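Local coordinates for uncharacterized protein VP1736 (Vibrio parahaemolyticus, PDB 3LXQ), which is of unknown function but carries a sulfatase-family domain of the alkaline phosphatase superfamily, an alpha/beta fold built on a largely parallel central sheet, at residues 55-60 against 428-433; 135-140 against 151-156; 140-145 against 162-167; 177-182 against 200-205; 218-223 against 245-250. All blocks are in the same frame, centred on the assembly; numbering follows the deposited sequence. Where two conformers were deposited one is given.

Contact 1: 55-60 against 428-433; sequences DLVRAS and AKANAL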
# COMPACT_ATOMS: atom_id res chain seq x y z
N ASP A 55 22.10 -8.73 -6.79
CA ASP A 55 21.78 -9.95 -7.51
C ASP A 55 20.65 -10.70 -6.82
O ASP A 55 19.71 -11.15 -7.48
CB ASP A 55 23.02 -10.84 -7.69
CG ASP A 55 23.99 -10.28 -8.70
OD1 ASP A 55 23.63 -9.32 -9.42
OD2 ASP A 55 25.13 -10.79 -8.77
N LEU A 56 20.73 -10.80 -5.50
CA LEU A 56 19.72 -11.52 -4.74
C LEU A 56 18.40 -10.76 -4.74
O LEU A 56 17.34 -11.39 -4.74
CB LEU A 56 20.19 -11.81 -3.32
CG LEU A 56 21.34 -12.82 -3.20
CD1 LEU A 56 21.91 -12.80 -1.79
CD2 LEU A 56 20.89 -14.24 -3.60
N VAL A 57 18.47 -9.43 -4.76
CA VAL A 57 17.27 -8.57 -4.83
C VAL A 57 16.58 -8.75 -6.19
O VAL A 57 15.39 -9.07 -6.26
CB VAL A 57 17.61 -7.08 -4.50
CG1 VAL A 57 16.46 -6.14 -4.84
CG2 VAL A 57 17.97 -6.93 -3.01
N ARG A 58 17.35 -8.59 -7.27
CA ARG A 58 16.81 -8.77 -8.61
C ARG A 58 16.25 -10.17 -8.86
O ARG A 58 15.13 -10.31 -9.33
CB ARG A 58 17.88 -8.44 -9.66
CG ARG A 58 18.13 -6.94 -9.83
CD ARG A 58 19.01 -6.68 -11.05
NE ARG A 58 20.41 -7.02 -10.80
CZ ARG A 58 21.37 -6.13 -10.58
NH1 ARG A 58 21.11 -4.83 -10.58
NH2 ARG A 58 22.61 -6.55 -10.35
N ALA A 59 17.02 -11.20 -8.52
CA ALA A 59 16.55 -12.58 -8.66
C ALA A 59 15.28 -12.85 -7.84
O ALA A 59 14.28 -13.36 -8.37
CB ALA A 59 17.65 -13.58 -8.33
N SER A 60 15.29 -12.51 -6.55
CA SER A 60 14.13 -12.74 -5.72
C SER A 60 12.91 -11.88 -6.12
O SER A 60 11.79 -12.24 -5.80
CB SER A 60 14.44 -12.56 -4.23
OG SER A 60 14.82 -11.22 -3.95
N ALA A 428 16.82 -12.75 2.50
CA ALA A 428 16.16 -11.87 3.47
C ALA A 428 17.04 -10.66 3.77
O ALA A 428 16.57 -9.51 3.71
CB ALA A 428 15.87 -12.65 4.76
N LYS A 429 18.30 -10.92 4.10
CA LYS A 429 19.29 -9.86 4.38
C LYS A 429 19.43 -8.91 3.19
O LYS A 429 19.37 -7.68 3.35
CB LYS A 429 20.65 -10.48 4.80
CG LYS A 429 21.64 -9.51 5.44
CD LYS A 429 22.89 -10.24 5.97
CE LYS A 429 24.07 -9.28 6.18
NZ LYS A 429 25.38 -9.99 6.38
N ALA A 430 19.58 -9.48 2.00
CA ALA A 430 19.71 -8.69 0.78
C ALA A 430 18.52 -7.72 0.60
O ALA A 430 18.71 -6.54 0.27
CB ALA A 430 19.86 -9.60 -0.43
N ASN A 431 17.31 -8.22 0.82
CA ASN A 431 16.11 -7.40 0.72
C ASN A 431 15.95 -6.39 1.88
O ASN A 431 15.44 -5.29 1.67
CB ASN A 431 14.87 -8.28 0.53
CG ASN A 431 14.74 -8.78 -0.90
OD1 ASN A 431 14.41 -8.02 -1.81
ND2 ASN A 431 14.98 -10.06 -1.09
N ALA A 432 16.41 -6.76 3.07
CA ALA A 432 16.47 -5.86 4.23
C ALA A 432 17.34 -4.62 3.96
O ALA A 432 17.05 -3.54 4.47
CB ALA A 432 17.02 -6.60 5.45
N LEU A 433 18.40 -4.80 3.18
CA LEU A 433 19.39 -3.76 2.94
C LEU A 433 19.07 -2.84 1.78
O LEU A 433 19.63 -1.74 1.68
CB LEU A 433 20.75 -4.39 2.67
CG LEU A 433 21.44 -5.14 3.80
CD1 LEU A 433 22.66 -5.88 3.26
CD2 LEU A 433 21.84 -4.18 4.92
O HOH W 1 13.24 -8.61 -4.14
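Two helices cross here almost at right angles: helix 50-61 and helix 422-441, near the two ends of the modelled chain, pass with their local axes 8.6 Å apart and a crossing angle of -100°. Ala430 is the first residue of 428-433 to touch helix 50-61. Its methyl points at the earlier helix and rests against the base of Leu56, with Ala430 CB 3.7 Å from Leu56 CB and Leu56 CD1 a little farther off. Val57 lays CG2 against the backbone, 3.4 Å from Ala430 O. Asn431 follows, its CA 5.8 Å from that of Val57, and supplies the polar half. Its amide bends toward helix 50-61, while Tyr388 of strand 385-390 touches both Asn431 and Ser60. ND2 is held twice, giving one N-H to Arg427 O a turn earlier and the other to Ser60. A bridging water donates to Asn431 OD1 at 2.7 Å and also to Val57 O. Ser60 OG sits between the backbone N and carbonyl carbon (chi1 64°), which lets it donate to Leu56 O at 2.6 Å. Ser60 OG in turn accepts from Asn431 ND2 at 3.1 Å, in the amide plane and almost perfectly straight at 177°.

Contact 2: 135-140 against 151-156; sequences RGIEAV and AVVKLS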
# COMPACT_ATOMS: atom_id res chain seq x y z
N ARG A 135 4.63 5.08 5.49
CA ARG A 135 5.19 3.88 4.83
C ARG A 135 4.15 3.20 3.94
O ARG A 135 4.50 2.66 2.87
CB ARG A 135 5.83 2.91 5.84
CG ARG A 135 6.46 1.67 5.18
CD ARG A 135 7.75 1.27 5.87
NE ARG A 135 8.93 2.05 5.44
CZ ARG A 135 10.00 2.22 6.21
NH1 ARG A 135 10.01 1.71 7.44
NH2 ARG A 135 11.07 2.89 5.79
N GLY A 136 2.88 3.25 4.34
CA GLY A 136 1.81 2.78 3.45
C GLY A 136 1.64 3.64 2.21
O GLY A 136 1.34 3.13 1.11
N ILE A 137 1.82 4.95 2.37
CA ILE A 137 1.85 5.88 1.21
C ILE A 137 3.07 5.58 0.34
O ILE A 137 2.97 5.53 -0.89
CB ILE A 137 1.83 7.36 1.68
CG1 ILE A 137 0.54 7.64 2.47
CG2 ILE A 137 1.98 8.32 0.48
CD1 ILE A 137 0.58 8.92 3.31
N GLU A 138 4.23 5.42 0.97
CA GLU A 138 5.46 4.99 0.28
C GLU A 138 5.21 3.77 -0.61
O GLU A 138 5.52 3.78 -1.81
CB GLU A 138 6.52 4.66 1.32
CG GLU A 138 7.75 3.90 0.84
CD GLU A 138 8.75 3.72 1.98
OE1 GLU A 138 8.44 2.93 2.90
OE2 GLU A 138 9.81 4.39 1.98
N ALA A 139 4.62 2.73 -0.02
CA ALA A 139 4.40 1.47 -0.71
C ALA A 139 3.49 1.57 -1.91
O ALA A 139 3.74 0.92 -2.91
CB ALA A 139 3.86 0.42 0.25
N VAL A 140 2.40 2.34 -1.81
CA VAL A 140 1.43 2.36 -2.92
C VAL A 140 1.69 3.46 -3.93
O VAL A 140 1.14 3.43 -5.04
CB VAL A 140 -0.04 2.41 -2.43
CG1 VAL A 140 -0.33 1.22 -1.52
CG2 VAL A 140 -0.36 3.75 -1.72
N ALA A 151 9.99 6.18 6.27
CA ALA A 151 9.60 6.20 4.85
C ALA A 151 10.11 7.46 4.13
O ALA A 151 10.27 8.52 4.74
CB ALA A 151 8.10 6.11 4.74
N VAL A 152 10.32 7.34 2.81
CA VAL A 152 10.87 8.41 1.98
C VAL A 152 9.95 9.64 1.88
O VAL A 152 10.37 10.68 1.38
CB VAL A 152 11.22 7.94 0.53
CG1 VAL A 152 12.09 6.70 0.55
CG2 VAL A 152 9.97 7.76 -0.31
N VAL A 153 8.72 9.52 2.36
CA VAL A 153 7.82 10.69 2.43
C VAL A 153 8.45 11.76 3.33
O VAL A 153 8.24 12.96 3.13
CB VAL A 153 6.42 10.33 2.96
CG1 VAL A 153 5.51 11.57 3.01
CG2 VAL A 153 5.79 9.21 2.12
N LYS A 154 9.25 11.30 4.29
CA LYS A 154 9.87 12.18 5.28
C LYS A 154 11.39 12.31 5.14
O LYS A 154 12.03 12.97 5.96
CB LYS A 154 9.52 11.71 6.71
CG LYS A 154 8.07 11.92 7.07
CD LYS A 154 7.76 11.47 8.48
CE LYS A 154 6.41 12.02 8.90
NZ LYS A 154 5.98 11.46 10.22
N LEU A 155 11.98 11.71 4.11
CA LEU A 155 13.43 11.81 3.96
C LEU A 155 13.78 12.94 3.00
O LEU A 155 13.04 13.20 2.06
CB LEU A 155 14.03 10.46 3.54
CG LEU A 155 13.85 9.33 4.56
CD1 LEU A 155 14.45 8.05 4.02
CD2 LEU A 155 14.47 9.66 5.92
N SER A 156 14.90 13.61 3.25
CA SER A 156 15.25 14.84 2.53
C SER A 156 15.64 14.63 1.06
O SER A 156 15.30 15.46 0.20
CB SER A 156 16.33 15.62 3.29
OG SER A 156 17.51 14.85 3.43
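The guanidinium of Arg135 has the carboxylate of Glu138 at its edge, in plane, and the backbone N of Ala151 over one face. The edge contact is a salt bridge within the helix: Arg135 NE donates to Glu138 OE1 at 2.7 Å, only 1° out of the guanidinium plane and on the syn lone pair of the oxygen. The face contact, Arg135 NH2 to Ala151 N at 3.5 Å, brings two donors together and is mere proximity; NH2 bonds instead to Ser149 O. Arg135 starts with CG anti to its backbone N (chi1 -178°) and then bends at the next two torsions, which swings its end back beside Glu138. Glu138 is stretched out beyond CG and reaches across to the loop. There its second oxygen takes the amide of the type I turn 151-154: Val152 N donates to Glu138 OE2 at 3.1 Å, from above the carboxylate plane. So one buried carboxylate is gripped at both oxygens, and the arginine charge would be expected to keep it ionised. The Ala151 methyl packs against the stems of both side chains, Ala151 CB lying 3.7 Å from Arg135 CA. At Ile137 the contact becomes apolar, Ile137 CG2 meeting Val153 CG2 at 4.2 Å. Helix 133-141 thus holds the loop that leads on toward helix 165-171, while helix 189-195 closes the apolar side, with Phe193 and Met189 on Ile137 and Phe192 against Val152 and Val153.

Contact 3: 140-145 against 162-167; sequences VTTGFP and FFTIAD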
# COMPACT_ATOMS: atom_id res chain seq x y z
N VAL A 140 2.40 2.34 -1.81
CA VAL A 140 1.43 2.36 -2.92
C VAL A 140 1.69 3.46 -3.93
O VAL A 140 1.14 3.43 -5.04
CB VAL A 140 -0.04 2.41 -2.43
CG1 VAL A 140 -0.33 1.22 -1.52
CG2 VAL A 140 -0.36 3.75 -1.72
N THR A 141 2.54 4.42 -3.60
CA THR A 141 2.83 5.47 -4.59
C THR A 141 4.18 5.28 -5.27
O THR A 141 4.39 5.78 -6.38
CB THR A 141 2.77 6.89 -4.00
OG1 THR A 141 3.76 7.03 -2.98
CG2 THR A 141 1.40 7.17 -3.44
N THR A 142 5.08 4.58 -4.59
CA THR A 142 6.46 4.39 -5.08
C THR A 142 6.89 2.92 -5.19
O THR A 142 7.79 2.61 -5.97
CB THR A 142 7.51 5.06 -4.17
OG1 THR A 142 7.76 4.23 -3.03
CG2 THR A 142 7.09 6.43 -3.72
N GLY A 143 6.30 2.04 -4.39
CA GLY A 143 6.65 0.62 -4.45
C GLY A 143 7.97 0.32 -3.78
O GLY A 143 8.46 -0.81 -3.84
N PHE A 144 8.52 1.34 -3.10
CA PHE A 144 9.84 1.28 -2.50
C PHE A 144 9.74 0.44 -1.25
O PHE A 144 8.81 0.64 -0.46
CB PHE A 144 10.31 2.70 -2.14
CG PHE A 144 11.79 2.83 -1.83
CD1 PHE A 144 12.76 2.43 -2.75
CD2 PHE A 144 12.20 3.41 -0.64
CE1 PHE A 144 14.12 2.57 -2.47
CE2 PHE A 144 13.56 3.57 -0.35
CZ PHE A 144 14.52 3.15 -1.26
N PRO A 145 10.66 -0.51 -1.07
CA PRO A 145 10.67 -1.37 0.11
C PRO A 145 11.10 -0.59 1.35
O PRO A 145 11.47 0.57 1.24
CB PRO A 145 11.71 -2.46 -0.23
CG PRO A 145 12.03 -2.29 -1.65
CD PRO A 145 11.75 -0.87 -2.00
N PHE A 162 12.10 11.72 -6.94
CA PHE A 162 12.11 10.31 -6.53
C PHE A 162 11.09 9.59 -7.41
O PHE A 162 10.14 10.21 -7.90
CB PHE A 162 11.72 10.20 -5.05
CG PHE A 162 12.09 8.87 -4.41
CD1 PHE A 162 13.40 8.61 -4.01
CD2 PHE A 162 11.10 7.92 -4.14
CE1 PHE A 162 13.72 7.42 -3.39
CE2 PHE A 162 11.42 6.71 -3.54
CZ PHE A 162 12.73 6.45 -3.15
N PHE A 163 11.29 8.30 -7.65
CA PHE A 163 10.32 7.58 -8.44
C PHE A 163 8.96 7.43 -7.74
O PHE A 163 8.89 6.96 -6.60
CB PHE A 163 10.81 6.20 -8.92
CG PHE A 163 9.73 5.44 -9.63
CD1 PHE A 163 9.48 5.65 -10.98
CD2 PHE A 163 8.87 4.62 -8.92
CE1 PHE A 163 8.44 4.99 -11.63
CE2 PHE A 163 7.82 3.96 -9.56
CZ PHE A 163 7.61 4.13 -10.90
N THR A 164 7.91 7.87 -8.43
CA THR A 164 6.52 7.61 -8.02
C THR A 164 5.68 7.26 -9.27
O THR A 164 5.99 7.73 -10.37
CB THR A 164 5.84 8.84 -7.32
OG1 THR A 164 5.66 9.90 -8.27
CG2 THR A 164 6.66 9.34 -6.13
N ILE A 165 4.62 6.48 -9.08
CA ILE A 165 3.68 6.23 -10.18
C ILE A 165 2.89 7.49 -10.52
O ILE A 165 2.32 7.60 -11.61
CB ILE A 165 2.69 5.06 -9.92
CG1 ILE A 165 1.84 5.32 -8.67
CG2 ILE A 165 3.45 3.71 -9.83
CD1 ILE A 165 0.50 4.56 -8.66
N ALA A 166 2.86 8.45 -9.59
CA ALA A 166 2.25 9.75 -9.83
C ALA A 166 2.94 10.45 -10.98
O ALA A 166 2.27 10.85 -11.95
CB ALA A 166 2.30 10.63 -8.59
N ASP A 167 4.26 10.60 -10.90
CA ASP A 167 4.94 11.32 -11.96
C ASP A 167 5.09 10.49 -13.23
O ASP A 167 5.15 11.06 -14.34
CB ASP A 167 6.25 11.98 -11.51
CG ASP A 167 7.42 11.05 -11.55
OD1 ASP A 167 8.02 10.90 -12.64
OD2 ASP A 167 7.77 10.51 -10.48
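Phe162 drives its ring end-on into the flat of Phe144, a T-shaped pair with planes at 90° and centroids 5.2 Å apart. The tip atom does the touching: Phe162 CZ stands over the centre of the Phe144 ring, 4.0 Å from Phe144 CG. Both side chains leave with CG anti to the backbone N, which brings the two rings together, and Tyr444 meets both. Phe163, next along, turns its ring elsewhere and sets its edge, in plane, beside the carbonyl oxygen of Thr142. Alongside, Thr142 and Thr164 cross obliquely, methyl to methyl, Thr142 CG2 lying 3.8 Å from Thr164 CG2. Each has OG1 between its backbone N and carbonyl carbon, turned to local backbone amides. Thr142 OG1 accepts from Phe144 N at 3.0 Å, making an ST turn, and also bonds to Glu138 O. Thr164 OG1 accepts from Asp167 N at 3.1 Å and has Asn196 O as a further partner. In the backbone, Ile165 N donates to Thr141 O at 2.8 Å, nearly along the C=O axis, with Ile165 CG1 packed close by the same oxygen. The carbonyls of Val140 and Phe163 are buried without a partner in the model. One helix therefore hands over to another: a last-turn carbonyl of helix 133-141 takes the first amide of helix 165-171, whose start carries a capping box, Thr164 as N-cap and Asp167 OD2 returning a weak bond to Thr164 N.

Contact 4: 177-182 against 200-205; sequences QFIYGG and QIVEEK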
# COMPACT_ATOMS: atom_id res chain seq x y z
N GLN A 177 -3.73 13.40 -8.60
CA GLN A 177 -4.26 14.10 -7.43
C GLN A 177 -4.20 13.27 -6.17
O GLN A 177 -4.08 12.05 -6.22
CB GLN A 177 -5.69 14.59 -7.67
CG GLN A 177 -6.71 13.47 -7.86
CD GLN A 177 -8.15 13.94 -7.83
OE1 GLN A 177 -8.44 15.13 -8.00
NE2 GLN A 177 -9.07 13.01 -7.62
N PHE A 178 -4.30 13.96 -5.04
CA PHE A 178 -4.37 13.37 -3.73
C PHE A 178 -5.59 13.97 -3.07
O PHE A 178 -5.73 15.17 -3.02
CB PHE A 178 -3.11 13.73 -2.95
CG PHE A 178 -3.14 13.35 -1.49
CD1 PHE A 178 -3.41 12.04 -1.08
CD2 PHE A 178 -2.86 14.31 -0.52
CE1 PHE A 178 -3.42 11.69 0.28
CE2 PHE A 178 -2.86 13.97 0.84
CZ PHE A 178 -3.14 12.66 1.24
N ILE A 179 -6.51 13.13 -2.60
CA ILE A 179 -7.65 13.63 -1.85
C ILE A 179 -7.54 13.19 -0.39
O ILE A 179 -7.42 12.00 -0.11
CB ILE A 179 -9.02 13.18 -2.42
CG1 ILE A 179 -9.12 13.46 -3.93
CG2 ILE A 179 -10.16 13.90 -1.69
CD1 ILE A 179 -10.42 12.94 -4.59
N TYR A 180 -7.61 14.17 0.50
CA TYR A 180 -7.47 13.98 1.94
C TYR A 180 -8.52 14.84 2.66
O TYR A 180 -8.92 15.88 2.15
CB TYR A 180 -6.06 14.42 2.33
CG TYR A 180 -5.62 14.09 3.74
CD1 TYR A 180 -5.77 12.81 4.25
CD2 TYR A 180 -5.00 15.06 4.53
CE1 TYR A 180 -5.35 12.51 5.53
CE2 TYR A 180 -4.57 14.78 5.81
CZ TYR A 180 -4.75 13.50 6.31
OH TYR A 180 -4.33 13.19 7.58
N GLY A 181 -8.94 14.40 3.85
CA GLY A 181 -9.92 15.12 4.65
C GLY A 181 -9.38 16.18 5.61
O GLY A 181 -10.09 17.13 5.96
N GLY A 182 -8.12 16.02 6.03
CA GLY A 182 -7.47 16.92 6.98
C GLY A 182 -6.48 17.86 6.32
O GLY A 182 -6.68 18.28 5.18
N GLN A 200 -2.70 18.26 -8.51
CA GLN A 200 -3.68 18.87 -7.63
C GLN A 200 -3.63 18.20 -6.26
O GLN A 200 -3.41 16.99 -6.17
CB GLN A 200 -5.06 18.70 -8.26
CG GLN A 200 -6.25 18.95 -7.34
CD GLN A 200 -7.58 18.59 -7.98
OE1 GLN A 200 -8.52 19.38 -7.95
NE2 GLN A 200 -7.65 17.40 -8.57
N ILE A 201 -3.79 18.98 -5.20
CA ILE A 201 -4.04 18.43 -3.88
C ILE A 201 -5.32 19.03 -3.33
O ILE A 201 -5.48 20.26 -3.24
CB ILE A 201 -2.86 18.61 -2.89
CG1 ILE A 201 -1.71 17.68 -3.28
CG2 ILE A 201 -3.29 18.30 -1.46
CD1 ILE A 201 -0.47 17.82 -2.44
N VAL A 202 -6.24 18.14 -2.99
CA VAL A 202 -7.53 18.49 -2.42
C VAL A 202 -7.42 18.16 -0.94
O VAL A 202 -7.14 17.02 -0.57
CB VAL A 202 -8.66 17.66 -3.09
CG1 VAL A 202 -10.02 18.05 -2.55
CG2 VAL A 202 -8.61 17.81 -4.61
N GLU A 203 -7.62 19.16 -0.09
CA GLU A 203 -7.53 18.96 1.35
C GLU A 203 -8.64 19.71 2.10
O GLU A 203 -9.56 20.23 1.47
CB GLU A 203 -6.14 19.34 1.85
CG GLU A 203 -5.82 20.82 1.78
CD GLU A 203 -4.42 21.11 2.22
OE1 GLU A 203 -4.12 20.88 3.42
OE2 GLU A 203 -3.61 21.57 1.38
N GLU A 204 -8.53 19.78 3.43
CA GLU A 204 -9.61 20.31 4.27
C GLU A 204 -10.15 21.68 3.80
O GLU A 204 -11.36 21.89 3.78
CB GLU A 204 -9.18 20.38 5.74
CG GLU A 204 -10.36 20.52 6.71
CD GLU A 204 -9.97 20.49 8.18
OE1 GLU A 204 -8.77 20.27 8.50
OE2 GLU A 204 -10.87 20.69 9.03
N LYS A 205 -9.25 22.57 3.41
CA LYS A 205 -9.60 23.92 2.97
C LYS A 205 -10.51 23.96 1.73
O LYS A 205 -11.12 24.99 1.45
CB LYS A 205 -8.33 24.75 2.73
CG LYS A 205 -7.42 24.24 1.62
CD LYS A 205 -6.09 24.98 1.58
CE LYS A 205 -5.38 24.73 0.26
NZ LYS A 205 -4.01 25.34 0.24
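Phe178 O is gripped by one amide, Val202 N at 3.0 Å, in a bond of 168° that runs nearly along the C=O axis. Tyr180 N in turn donates to Val202 O at 3.1 Å, so Val202 is bonded through both its backbone polar groups. This is the parallel pairing of a beta-alpha-beta unit: strand 175-180 and strand 200-202 run side by side, their local axes 4.9 Å apart at closest approach, joined through helix 189-195. A weaker bond from Phe178 N to Gln200 O opens the pairing. Gln177, Ile179, Gln200 and Val202 face helix 220-234. There the two glutamines lie side by side and point the same way, and Ile179 CG2 meets Val202 CG1 at 4.2 Å. Phe178 and Ile201 turn to the opposite face, where helix 189-195 packs. Phe178, with CG anti to its backbone N (chi1 171°), presents the edge of its ring at CD2 to Ile201 CG2, 4.1 Å away, and also meets Phe193 edge-to-face. Farther along, the two segments stay together: the Tyr180 ring has Gly182 N over one face, and buried Glu203 turns its carboxylate to Lys190 in a salt bridge. The last tie is Glu204 N to Gly182 O at 3.0 Å, with the donor lifted 29° out of the carbonyl plane.

Contact 5: 218-223 against 245-250; sequences VSDEDL and VFTSSN
Asp220 OD1 takes two consecutive backbone amides of the loop after strand 241-246. Ser248 N comes in at 3.0 Å on the syn lone pair, essentially straight at 179°, and Ser249 N arrives at 3.1 Å from above the carboxylate plane. Asp220 OD2 is hydrogen-bonded to Ser278 OG, and a water donates to Asp220 OD2 at 2.6 Å while accepting from Asn250 N. Ser249 answers in the reverse direction: its OG receives a weak bond from Asp220 N, in the first turn of helix 220-234. The Thr247 side chain crosses that of Asp220 at about a right angle, its CB 3.5 Å from Asp220 OD1, and its hydroxyl is engaged by Glu94 N. One turn on, Leu223 puts CD2 on the strand end, 3.5 Å from Phe246 O and 3.8 Å from Val245 CG1; the Leu223 and Val245 side chains slide past each other in opposite directions. Ser219, the N-cap residue, lies behind this shell. Its OG donates to Asp222 OD2 at 2.8 Å and also pairs with Tyr277 OH, setting the helix start from which Asp220 reaches out. The contact thus ties the beginning of helix 220-234 to the C-terminal end of strand 241-246, between strands 87-93 and 175-180 in the central sheet, with helix 271-289 supplying Tyr277, Ser278 and Ala281 alongside.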
# COMPACT_ATOMS: atom_id res chain seq x y z
N VAL A 218 -12.46 16.40 7.97
CA VAL A 218 -13.82 15.93 7.60
C VAL A 218 -13.95 14.41 7.73
O VAL A 218 -12.96 13.67 7.55
CB VAL A 218 -14.23 16.38 6.17
CG1 VAL A 218 -14.07 17.88 6.00
CG2 VAL A 218 -13.43 15.64 5.12
N SER A 219 -15.16 13.95 8.05
CA SER A 219 -15.44 12.52 8.16
C SER A 219 -15.17 11.81 6.82
O SER A 219 -15.03 12.47 5.79
CB SER A 219 -16.88 12.27 8.63
OG SER A 219 -17.82 12.62 7.61
N ASP A 220 -15.08 10.48 6.86
CA ASP A 220 -14.79 9.72 5.65
C ASP A 220 -15.94 9.76 4.63
O ASP A 220 -15.68 9.74 3.44
CB ASP A 220 -14.38 8.28 5.99
CG ASP A 220 -13.04 8.22 6.74
OD1 ASP A 220 -12.23 9.18 6.64
OD2 ASP A 220 -12.81 7.21 7.45
N GLU A 221 -17.19 9.88 5.09
CA GLU A 221 -18.31 10.07 4.13
C GLU A 221 -18.15 11.38 3.33
O GLU A 221 -18.34 11.37 2.12
CB GLU A 221 -19.71 9.97 4.78
CG GLU A 221 -20.86 10.21 3.78
CD GLU A 221 -22.25 9.79 4.29
OE1 GLU A 221 -22.46 9.68 5.51
OE2 GLU A 221 -23.15 9.59 3.45
N ASP A 222 -17.77 12.47 4.00
CA ASP A 222 -17.49 13.74 3.30
C ASP A 222 -16.31 13.61 2.35
O ASP A 222 -16.34 14.13 1.23
CB ASP A 222 -17.27 14.90 4.28
CG ASP A 222 -18.50 15.18 5.14
OD1 ASP A 222 -19.61 15.42 4.59
OD2 ASP A 222 -18.36 15.13 6.38
N LEU A 223 -15.27 12.90 2.79
CA LEU A 223 -14.13 12.58 1.93
C LEU A 223 -14.58 11.87 0.66
O LEU A 223 -14.17 12.23 -0.45
CB LEU A 223 -13.14 11.67 2.67
CG LEU A 223 -11.92 11.16 1.89
CD1 LEU A 223 -10.89 12.26 1.65
CD2 LEU A 223 -11.29 10.01 2.65
N VAL A 245 -6.73 8.62 -2.46
CA VAL A 245 -7.72 9.08 -1.50
C VAL A 245 -7.42 8.39 -0.18
O VAL A 245 -7.36 7.17 -0.12
CB VAL A 245 -9.15 8.68 -1.92
CG1 VAL A 245 -10.16 9.15 -0.89
CG2 VAL A 245 -9.50 9.21 -3.33
N PHE A 246 -7.24 9.17 0.89
CA PHE A 246 -6.74 8.64 2.16
C PHE A 246 -7.68 8.98 3.29
O PHE A 246 -7.92 10.15 3.57
CB PHE A 246 -5.33 9.20 2.40
CG PHE A 246 -4.60 8.58 3.58
CD1 PHE A 246 -4.88 7.29 4.02
CD2 PHE A 246 -3.59 9.30 4.23
CE1 PHE A 246 -4.18 6.72 5.11
CE2 PHE A 246 -2.88 8.74 5.32
CZ PHE A 246 -3.17 7.45 5.75
N THR A 247 -8.22 7.95 3.95
CA THR A 247 -9.15 8.15 5.07
C THR A 247 -8.46 8.75 6.30
O THR A 247 -7.24 8.64 6.44
CB THR A 247 -9.93 6.85 5.47
OG1 THR A 247 -9.03 5.87 6.02
CG2 THR A 247 -10.69 6.28 4.27
N SER A 248 -9.27 9.36 7.18
CA SER A 248 -8.82 10.08 8.39
C SER A 248 -9.67 9.83 9.64
O SER A 248 -9.20 10.08 10.76
CB SER A 248 -8.85 11.59 8.14
OG SER A 248 -7.76 11.99 7.33
N SER A 249 -10.90 9.37 9.47
CA SER A 249 -11.79 9.22 10.65
C SER A 249 -11.22 8.31 11.72
O SER A 249 -11.36 8.60 12.91
CB SER A 249 -13.20 8.74 10.27
OG SER A 249 -13.93 9.78 9.65
N ASN A 250 -10.62 7.21 11.29
CA ASN A 250 -10.06 6.23 12.21
C ASN A 250 -8.74 6.68 12.85
O ASN A 250 -7.66 6.15 12.53
CB ASN A 250 -9.92 4.87 11.51
CG ASN A 250 -9.52 3.77 12.45
OD1 ASN A 250 -9.73 3.86 13.65
ND2 ASN A 250 -8.93 2.72 11.90
O HOH W 2 -10.88 6.12 8.90

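Contact 1 joins helices from near the two ends of the modelled chain, and the other four are nested within the loop it closes. Contacts 2 and 3 share helix 133-141 and Val140; their segments alternate along the chain, their centres lie 9 Å apart, and Val152 packs on Phe144 and Phe162. Contacts 4 and 5 follow in series, 11 Å apart between centres, on neighbouring strands 175-180 and 241-246 of the central sheet. Ile137 against Phe246 bridges contact 2 to contact 5. The centres of contacts 1 and 4 are about 36 Å apart, across the chain's centre, so the set runs from helices near the chain ends through the sulfatase-family core to the far edge of its sheet.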